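PDB 4PW1: DUF6836 domain-containing protein from Clostridium leptum, which is of unknown function but folds into a nine-stranded antiparallel beta sheet surrounded by alpha-helices. Local coordinates for residues B[30-41]-B[73-84]. Numbering follows the deposited sequence.
Sequences PWNLYTGQEQEL and FRYSGQDLRFLK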
ATOM      1  N   PRO B  30       5.596  -9.836  -4.017  1.00 18.66           N
ATOM      2  CA  PRO B  30       4.788 -10.700  -3.176  1.00 18.14           C
ATOM      3  C   PRO B  30       4.960 -10.427  -1.669  1.00 17.66           C
ATOM      4  O   PRO B  30       4.624 -11.286  -0.853  1.00 18.70           O
ATOM      5  CB  PRO B  30       5.349 -12.095  -3.508  1.00 18.97           C
ATOM      6  CG  PRO B  30       6.817 -11.837  -3.636  1.00 18.63           C
ATOM      7  CD  PRO B  30       6.929 -10.428  -4.231  1.00 19.85           C
ATOM      8  N   TRP B  31       5.429  -9.242  -1.313  1.00 17.36           N
ATOM      9  CA  TRP B  31       5.642  -8.898   0.090  1.00 18.12           C
ATOM     10  C   TRP B  31       4.343  -8.864   0.872  1.00 17.75           C
ATOM     11  O   TRP B  31       4.375  -9.015   2.080  1.00 17.54           O
ATOM     12  CB  TRP B  31       6.465  -7.613   0.245  1.00 18.16           C
ATOM     13  CG  TRP B  31       7.834  -7.822  -0.343  1.00 18.71           C
ATOM     14  CD1 TRP B  31       8.245  -7.504  -1.591  1.00 19.93           C
ATOM     15  CD2 TRP B  31       8.918  -8.500   0.272  1.00 18.67           C
ATOM     16  NE1 TRP B  31       9.551  -7.880  -1.768  1.00 19.61           N
ATOM     17  CE2 TRP B  31       9.981  -8.503  -0.638  1.00 19.84           C
ATOM     18  CE3 TRP B  31       9.098  -9.104   1.516  1.00 20.17           C
ATOM     19  CZ2 TRP B  31      11.192  -9.112  -0.359  1.00 20.18           C
ATOM     20  CZ3 TRP B  31      10.322  -9.664   1.812  1.00 18.24           C
ATOM     21  CH2 TRP B  31      11.344  -9.663   0.880  1.00 20.56           C
ATOM     22  N   ASN B  32       3.213  -8.758   0.198  1.00 19.07           N
ATOM     23  CA  ASN B  32       1.926  -8.885   0.870  1.00 25.86           C
ATOM     24  C   ASN B  32       1.722 -10.297   1.426  1.00 25.12           C
ATOM     25  O   ASN B  32       0.882 -10.503   2.291  1.00 19.18           O
ATOM     26  CB  ASN B  32       0.769  -8.539  -0.078  1.00 27.41           C
ATOM     27  CG  ASN B  32       0.845  -9.346  -1.374  1.00 23.29           C
ATOM     28  OD1 ASN B  32       1.894  -9.398  -2.031  1.00 22.98           O
ATOM     29  ND2 ASN B  32      -0.239  -9.981  -1.733  1.00 23.46           N
ATOM     30  N   LEU B  33       2.460 -11.269   0.913  1.00 20.76           N
ATOM     31  CA  LEU B  33       2.300 -12.653   1.355  1.00 22.17           C
ATOM     32  C   LEU B  33       3.338 -13.043   2.381  1.00 23.36           C
ATOM     33  O   LEU B  33       3.298 -14.139   2.886  1.00 23.75           O
ATOM     34  CB  LEU B  33       2.387 -13.585   0.156  1.00 23.27           C
ATOM     35  CG  LEU B  33       1.340 -13.305  -0.929  1.00 24.06           C
ATOM     36  CD1 LEU B  33       1.571 -14.218  -2.116  1.00 25.86           C
ATOM     37  CD2 LEU B  33      -0.089 -13.490  -0.414  1.00 25.38           C
ATOM     38  N   TYR B  34       4.269 -12.137   2.691  1.00 22.25           N
ATOM     39  CA  TYR B  34       5.336 -12.391   3.637  1.00 22.45           C
ATOM     40  C   TYR B  34       4.745 -12.371   5.049  1.00 26.93           C
ATOM     41  O   TYR B  34       3.999 -11.438   5.395  1.00 26.00           O
ATOM     42  CB  TYR B  34       6.381 -11.301   3.504  1.00 21.05           C
ATOM     43  CG  TYR B  34       7.547 -11.417   4.427  1.00 23.93           C
ATOM     44  CD1 TYR B  34       8.638 -12.226   4.096  1.00 24.56           C
ATOM     45  CD2 TYR B  34       7.563 -10.743   5.651  1.00 22.73           C
ATOM     46  CE1 TYR B  34       9.692 -12.357   4.952  1.00 24.64           C
ATOM     47  CE2 TYR B  34       8.627 -10.859   6.494  1.00 23.98           C
ATOM     48  CZ  TYR B  34       9.681 -11.674   6.139  1.00 26.71           C
ATOM     49  OH  TYR B  34      10.750 -11.825   6.990  1.00 34.38           O
ATOM     50  N   THR B  35       5.021 -13.407   5.835  1.00 23.20           N
ATOM     51  CA  THR B  35       4.422 -13.546   7.157  1.00 26.34           C
ATOM     52  C   THR B  35       5.443 -13.352   8.248  1.00 26.79           C
ATOM     53  O   THR B  35       5.074 -13.165   9.362  1.00 27.45           O
ATOM     54  CB  THR B  35       3.806 -14.945   7.387  1.00 26.52           C
ATOM     55  OG1 THR B  35       4.851 -15.927   7.382  1.00 26.58           O
ATOM     56  CG2 THR B  35       2.790 -15.281   6.315  1.00 25.63           C
ATOM     57  N   GLY B  36       6.728 -13.456   7.937  1.00 22.88           N
ATOM     58  CA  GLY B  36       7.753 -13.503   8.972  1.00 24.68           C
ATOM     59  C   GLY B  36       8.006 -14.886   9.577  1.00 25.80           C
ATOM     60  O   GLY B  36       8.858 -15.008  10.404  1.00 23.24           O
ATOM     61  N   GLN B  37       7.276 -15.909   9.157  1.00 24.87           N
ATOM     62  CA  GLN B  37       7.530 -17.285   9.579  1.00 28.03           C
ATOM     63  C   GLN B  37       8.362 -18.101   8.585  1.00 25.37           C
ATOM     64  O   GLN B  37       8.640 -19.291   8.832  1.00 26.83           O
ATOM     65  CB  GLN B  37       6.188 -17.978   9.801  1.00 29.80           C
ATOM     66  CG  GLN B  37       5.364 -17.213  10.842  1.00 38.06           C
ATOM     67  CD  GLN B  37       4.177 -17.992  11.345  1.00 45.99           C
ATOM     68  OE1 GLN B  37       3.905 -19.116  10.915  1.00 42.55           O
ATOM     69  NE2 GLN B  37       3.470 -17.404  12.284  1.00 65.59           N
ATOM     70  N   GLU B  38       8.775 -17.477   7.485  1.00 22.72           N
ATOM     71  CA  GLU B  38       9.501 -18.179   6.436  1.00 22.00           C
ATOM     72  C   GLU B  38      10.861 -18.669   6.988  1.00 24.80           C
ATOM     73  O   GLU B  38      11.418 -18.076   7.885  1.00 20.94           O
ATOM     74  CB  GLU B  38       9.719 -17.277   5.219  1.00 21.22           C
ATOM     75  CG  GLU B  38       8.417 -16.864   4.529  1.00 21.96           C
ATOM     76  CD  GLU B  38       7.688 -15.663   5.179  1.00 21.78           C
ATOM     77  OE1 GLU B  38       8.199 -15.042   6.155  1.00 20.93           O
ATOM     78  OE2 GLU B  38       6.592 -15.344   4.668  1.00 22.16           O
ATOM     79  N   GLN B  39      11.378 -19.754   6.433  1.00 20.94           N
ATOM     80  CA  GLN B  39      12.488 -20.491   7.023  1.00 20.15           C
ATOM     81  C   GLN B  39      13.684 -20.498   6.079  1.00 20.38           C
ATOM     82  O   GLN B  39      13.537 -20.745   4.866  1.00 19.29           O
ATOM     83  CB  GLN B  39      12.060 -21.942   7.289  1.00 20.58           C
ATOM     84  CG  GLN B  39      10.900 -22.070   8.222  1.00 20.96           C
ATOM     85  CD  GLN B  39      11.284 -21.805   9.667  1.00 23.33           C
ATOM     86  OE1 GLN B  39      12.265 -22.295  10.166  1.00 22.67           O
ATOM     87  NE2 GLN B  39      10.454 -21.036  10.351  1.00 23.72           N
ATOM     88  N   GLU B  40      14.849 -20.164   6.613  1.00 20.96           N
ATOM     89  CA  GLU B  40      16.054 -20.122   5.813  1.00 22.09           C
ATOM     90  C   GLU B  40      16.273 -21.454   5.134  1.00 20.83           C
ATOM     91  O   GLU B  40      16.257 -22.507   5.790  1.00 18.79           O
ATOM     92  CB  GLU B  40      17.305 -19.884   6.674  1.00 25.65           C
ATOM     93  CG  GLU B  40      17.510 -18.471   7.097  1.00 34.05           C
ATOM     94  CD  GLU B  40      18.930 -18.222   7.610  1.00 41.88           C
ATOM     95  OE1 GLU B  40      19.840 -19.073   7.438  1.00 45.90           O
ATOM     96  OE2 GLU B  40      19.131 -17.135   8.159  1.00 56.69           O
ATOM     97  N   LEU B  41      16.535 -21.381   3.852  1.00 21.36           N
ATOM     98  CA  LEU B  41      16.738 -22.555   3.032  1.00 22.47           C
ATOM     99  C   LEU B  41      17.741 -22.155   1.945  1.00 23.42           C
ATOM    100  O   LEU B  41      17.440 -21.277   1.117  1.00 26.45           O
ATOM    101  CB  LEU B  41      15.420 -22.954   2.359  1.00 21.55           C
ATOM    102  CG  LEU B  41      15.465 -24.110   1.328  1.00 26.03           C
ATOM    103  CD1 LEU B  41      15.855 -25.420   1.999  1.00 28.31           C
ATOM    104  CD2 LEU B  41      14.126 -24.291   0.638  1.00 29.60           C
ATOM    105  N   PHE B  73      18.132 -16.685   1.581  1.00 20.25           N
ATOM    106  CA  PHE B  73      16.719 -16.793   1.254  1.00 20.90           C
ATOM    107  C   PHE B  73      15.944 -17.532   2.319  1.00 21.31           C
ATOM    108  O   PHE B  73      16.479 -18.428   3.002  1.00 22.08           O
ATOM    109  CB  PHE B  73      16.500 -17.439  -0.114  1.00 21.47           C
ATOM    110  CG  PHE B  73      16.686 -16.488  -1.263  1.00 21.04           C
ATOM    111  CD1 PHE B  73      17.930 -16.263  -1.816  1.00 21.37           C
ATOM    112  CD2 PHE B  73      15.591 -15.756  -1.763  1.00 20.80           C
ATOM    113  CE1 PHE B  73      18.086 -15.379  -2.882  1.00 20.47           C
ATOM    114  CE2 PHE B  73      15.734 -14.905  -2.832  1.00 19.18           C
ATOM    115  CZ  PHE B  73      16.992 -14.708  -3.392  1.00 20.65           C
ATOM    116  N   ARG B  74      14.689 -17.098   2.495  1.00 20.91           N
ATOM    117  CA  ARG B  74      13.752 -17.717   3.420  1.00 22.88           C
ATOM    118  C   ARG B  74      12.568 -18.218   2.635  1.00 20.70           C
ATOM    119  O   ARG B  74      12.028 -17.504   1.773  1.00 20.45           O
ATOM    120  CB  ARG B  74      13.323 -16.738   4.509  1.00 24.58           C
ATOM    121  CG  ARG B  74      14.485 -16.303   5.381  1.00 32.30           C
ATOM    122  CD  ARG B  74      14.059 -15.699   6.709  1.00 42.12           C
ATOM    123  NE  ARG B  74      13.415 -14.422   6.506  1.00 70.60           N
ATOM    124  CZ  ARG B  74      13.948 -13.233   6.784  1.00 80.61           C
ATOM    125  NH1 ARG B  74      15.163 -13.110   7.313  1.00 68.21           N
ATOM    126  NH2 ARG B  74      13.237 -12.146   6.542  1.00 83.06           N
ATOM    127  N   TYR B  75      12.226 -19.477   2.893  1.00 19.91           N
ATOM    128  CA  TYR B  75      11.257 -20.222   2.128  1.00 19.65           C
ATOM    129  C   TYR B  75       9.910 -20.177   2.791  1.00 19.94           C
ATOM    130  O   TYR B  75       9.776 -20.331   4.027  1.00 20.18           O
ATOM    131  CB  TYR B  75      11.729 -21.694   2.030  1.00 20.76           C
ATOM    132  CG  TYR B  75      10.649 -22.588   1.517  1.00 22.31           C
ATOM    133  CD1 TYR B  75      10.372 -22.657   0.162  1.00 22.95           C
ATOM    134  CD2 TYR B  75       9.861 -23.316   2.380  1.00 22.23           C
ATOM    135  CE1 TYR B  75       9.349 -23.458  -0.325  1.00 23.65           C
ATOM    136  CE2 TYR B  75       8.829 -24.094   1.909  1.00 23.04           C
ATOM    137  CZ  TYR B  75       8.581 -24.153   0.536  1.00 22.47           C
ATOM    138  OH  TYR B  75       7.581 -24.949   0.080  1.00 20.64           O
ATOM    139  N   SER B  76       8.901 -19.996   1.962  1.00 20.09           N
ATOM    140  CA  SER B  76       7.503 -20.025   2.394  1.00 21.67           C
ATOM    141  C   SER B  76       6.775 -21.193   1.790  1.00 21.70           C
ATOM    142  O   SER B  76       6.908 -21.443   0.603  1.00 21.11           O
ATOM    143  CB  SER B  76       6.789 -18.758   1.888  1.00 24.99           C
ATOM    144  OG  SER B  76       5.379 -18.897   1.921  1.00 23.03           O
ATOM    145  N   GLY B  77       5.914 -21.824   2.594  1.00 22.97           N
ATOM    146  CA  GLY B  77       5.066 -22.887   2.129  1.00 23.61           C
ATOM    147  C   GLY B  77       4.055 -22.480   1.082  1.00 25.57           C
ATOM    148  O   GLY B  77       3.441 -23.319   0.476  1.00 26.74           O
ATOM    149  N   GLN B  78       3.922 -21.196   0.810  1.00 26.43           N
ATOM    150  CA  GLN B  78       3.217 -20.751  -0.375  1.00 27.80           C
ATOM    151  C   GLN B  78       4.028 -20.869  -1.694  1.00 28.36           C
ATOM    152  O   GLN B  78       3.568 -20.424  -2.721  1.00 27.49           O
ATOM    153  CB  GLN B  78       2.774 -19.314  -0.165  1.00 28.21           C
ATOM    154  CG  GLN B  78       1.808 -19.173   1.000  1.00 39.98           C
ATOM    155  CD  GLN B  78       1.427 -17.721   1.244  1.00 50.72           C
ATOM    156  OE1 GLN B  78       1.868 -17.098   2.213  1.00 61.61           O
ATOM    157  NE2 GLN B  78       0.651 -17.161   0.333  1.00 54.56           N
ATOM    158  N   ASP B  79       5.200 -21.494  -1.663  1.00 26.59           N
ATOM    159  CA  ASP B  79       6.113 -21.591  -2.819  1.00 26.71           C
ATOM    160  C   ASP B  79       6.693 -20.232  -3.221  1.00 22.49           C
ATOM    161  O   ASP B  79       6.629 -19.796  -4.375  1.00 26.13           O
ATOM    162  CB  ASP B  79       5.491 -22.330  -4.012  1.00 30.86           C
ATOM    163  CG  ASP B  79       6.532 -23.119  -4.835  1.00 35.01           C
ATOM    164  OD1 ASP B  79       7.726 -23.294  -4.435  1.00 38.81           O
ATOM    165  OD2 ASP B  79       6.125 -23.580  -5.919  1.00 44.07           O
ATOM    166  N   LEU B  80       7.258 -19.558  -2.229  1.00 21.35           N
ATOM    167  CA  LEU B  80       7.884 -18.262  -2.412  1.00 21.58           C
ATOM    168  C   LEU B  80       9.214 -18.371  -1.737  1.00 19.03           C
ATOM    169  O   LEU B  80       9.349 -19.074  -0.733  1.00 20.30           O
ATOM    170  CB  LEU B  80       7.043 -17.151  -1.736  1.00 22.09           C
ATOM    171  CG  LEU B  80       5.615 -17.022  -2.271  1.00 25.50           C
ATOM    172  CD1 LEU B  80       4.773 -16.093  -1.392  1.00 24.75           C
ATOM    173  CD2 LEU B  80       5.628 -16.512  -3.685  1.00 25.38           C
ATOM    174  N   ARG B  81      10.177 -17.644  -2.260  1.00 18.38           N
ATOM    175  CA  ARG B  81      11.450 -17.456  -1.604  1.00 20.69           C
ATOM    176  C   ARG B  81      11.717 -15.951  -1.478  1.00 20.14           C
ATOM    177  O   ARG B  81      11.644 -15.222  -2.463  1.00 19.25           O
ATOM    178  CB  ARG B  81      12.526 -18.157  -2.448  1.00 22.12           C
ATOM    179  CG  ARG B  81      12.377 -19.684  -2.309  1.00 25.70           C
ATOM    180  CD  ARG B  81      12.840 -20.413  -3.522  1.00 31.47           C
ATOM    181  NE  ARG B  81      12.843 -21.865  -3.311  1.00 26.62           N
ATOM    182  CZ  ARG B  81      11.803 -22.669  -3.497  1.00 26.68           C
ATOM    183  NH1 ARG B  81      10.589 -22.201  -3.804  1.00 27.38           N
ATOM    184  NH2 ARG B  81      11.958 -23.959  -3.258  1.00 25.62           N
ATOM    185  N   PHE B  82      12.027 -15.502  -0.268  1.00 19.11           N
ATOM    186  CA  PHE B  82      12.263 -14.119   0.016  1.00 18.21           C
ATOM    187  C   PHE B  82      13.676 -13.885   0.502  1.00 18.08           C
ATOM    188  O   PHE B  82      14.151 -14.559   1.411  1.00 16.13           O
ATOM    189  CB  PHE B  82      11.357 -13.636   1.140  1.00 18.69           C
ATOM    190  CG  PHE B  82       9.892 -13.669   0.845  1.00 20.30           C
ATOM    191  CD1 PHE B  82       9.259 -12.582   0.277  1.00 20.61           C
ATOM    192  CD2 PHE B  82       9.118 -14.773   1.205  1.00 21.61           C
ATOM    193  CE1 PHE B  82       7.906 -12.603   0.063  1.00 18.02           C
ATOM    194  CE2 PHE B  82       7.755 -14.770   1.018  1.00 21.40           C
ATOM    195  CZ  PHE B  82       7.153 -13.694   0.431  1.00 20.96           C
ATOM    196  N   LEU B  83      14.302 -12.841  -0.045  1.00 17.86           N
ATOM    197  CA  LEU B  83      15.521 -12.247   0.525  1.00 15.98           C
ATOM    198  C   LEU B  83      15.178 -10.862   0.990  1.00 17.44           C
ATOM    199  O   LEU B  83      14.937  -9.957   0.170  1.00 18.34           O
ATOM    200  CB  LEU B  83      16.565 -12.176  -0.560  1.00 16.21           C
ATOM    201  CG  LEU B  83      17.894 -11.602  -0.117  1.00 18.93           C
ATOM    202  CD1 LEU B  83      18.598 -12.587   0.789  1.00 21.47           C
ATOM    203  CD2 LEU B  83      18.743 -11.310  -1.347  1.00 20.73           C
ATOM    204  N   LYS B  84      15.108 -10.689   2.297  1.00 18.13           N
ATOM    205  CA  LYS B  84      14.623  -9.458   2.900  1.00 18.55           C
ATOM    206  C   LYS B  84      15.754  -8.642   3.494  1.00 17.54           C
ATOM    207  O   LYS B  84      16.453  -9.091   4.381  1.00 17.09           O
ATOM    208  CB  LYS B  84      13.627  -9.743   4.008  1.00 21.33           C
ATOM    209  CG  LYS B  84      12.835  -8.498   4.464  1.00 25.37           C
ATOM    210  CD  LYS B  84      12.051  -8.860   5.720  1.00 31.53           C
ATOM    211  CE  LYS B  84      10.928  -7.896   6.015  1.00 41.81           C
ATOM    212  NZ  LYS B  84      11.453  -6.551   6.247  1.00 46.23           N
TER
HETATM  213  O   HOH W   1       4.931 -16.354   3.241  1.00 30.43           O
HETATM  214  O   HOH W   2      10.716 -14.680   7.509  1.00 39.17           O
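Gln39 and Tyr75 face each other as an antiparallel hydrogen-bonded pair: Gln39 N reaches Tyr75 O at 2.9 Å, and Tyr75 N returns a nearly straight bond (174°) to Gln39 O at 2.7 Å. Glu40 and Arg74 form the next, non-hydrogen-bonded pair, and beyond them Leu41 N bonds to Phe73 O. Strand 39-40 is the outermost strand of the nine-stranded antiparallel sheet within this chain, next to the hairpin of 74-76 and 80-89, whose turn carries a G1 beta bulge at Ser76, Asp79 and Leu80. Ahead of strand 39-40, residues 30-38 arch over the hairpin face that carries Arg74 and Phe82. There Trp31, Tyr34 and Phe82 make an aromatic cluster. Tyr34, with CG anti to its N (chi1 179°), turns its ring edge onto the face of Phe82, CD1 lying 3.8 Å from Phe82 CG; Trp31 leans obliquely on the same ring, its CZ3 3.5 Å from Phe82 CD1. Tyr109 meets Trp31 edge-to-face. Under the arch the Glu38 carboxylate turns back to its own loop, where Thr35 N meets the syn lone pair of OE2 at 2.8 Å. A water joins Glu38 OE1 to Tyr34 OH and accepts a weak bond from Arg74 NE.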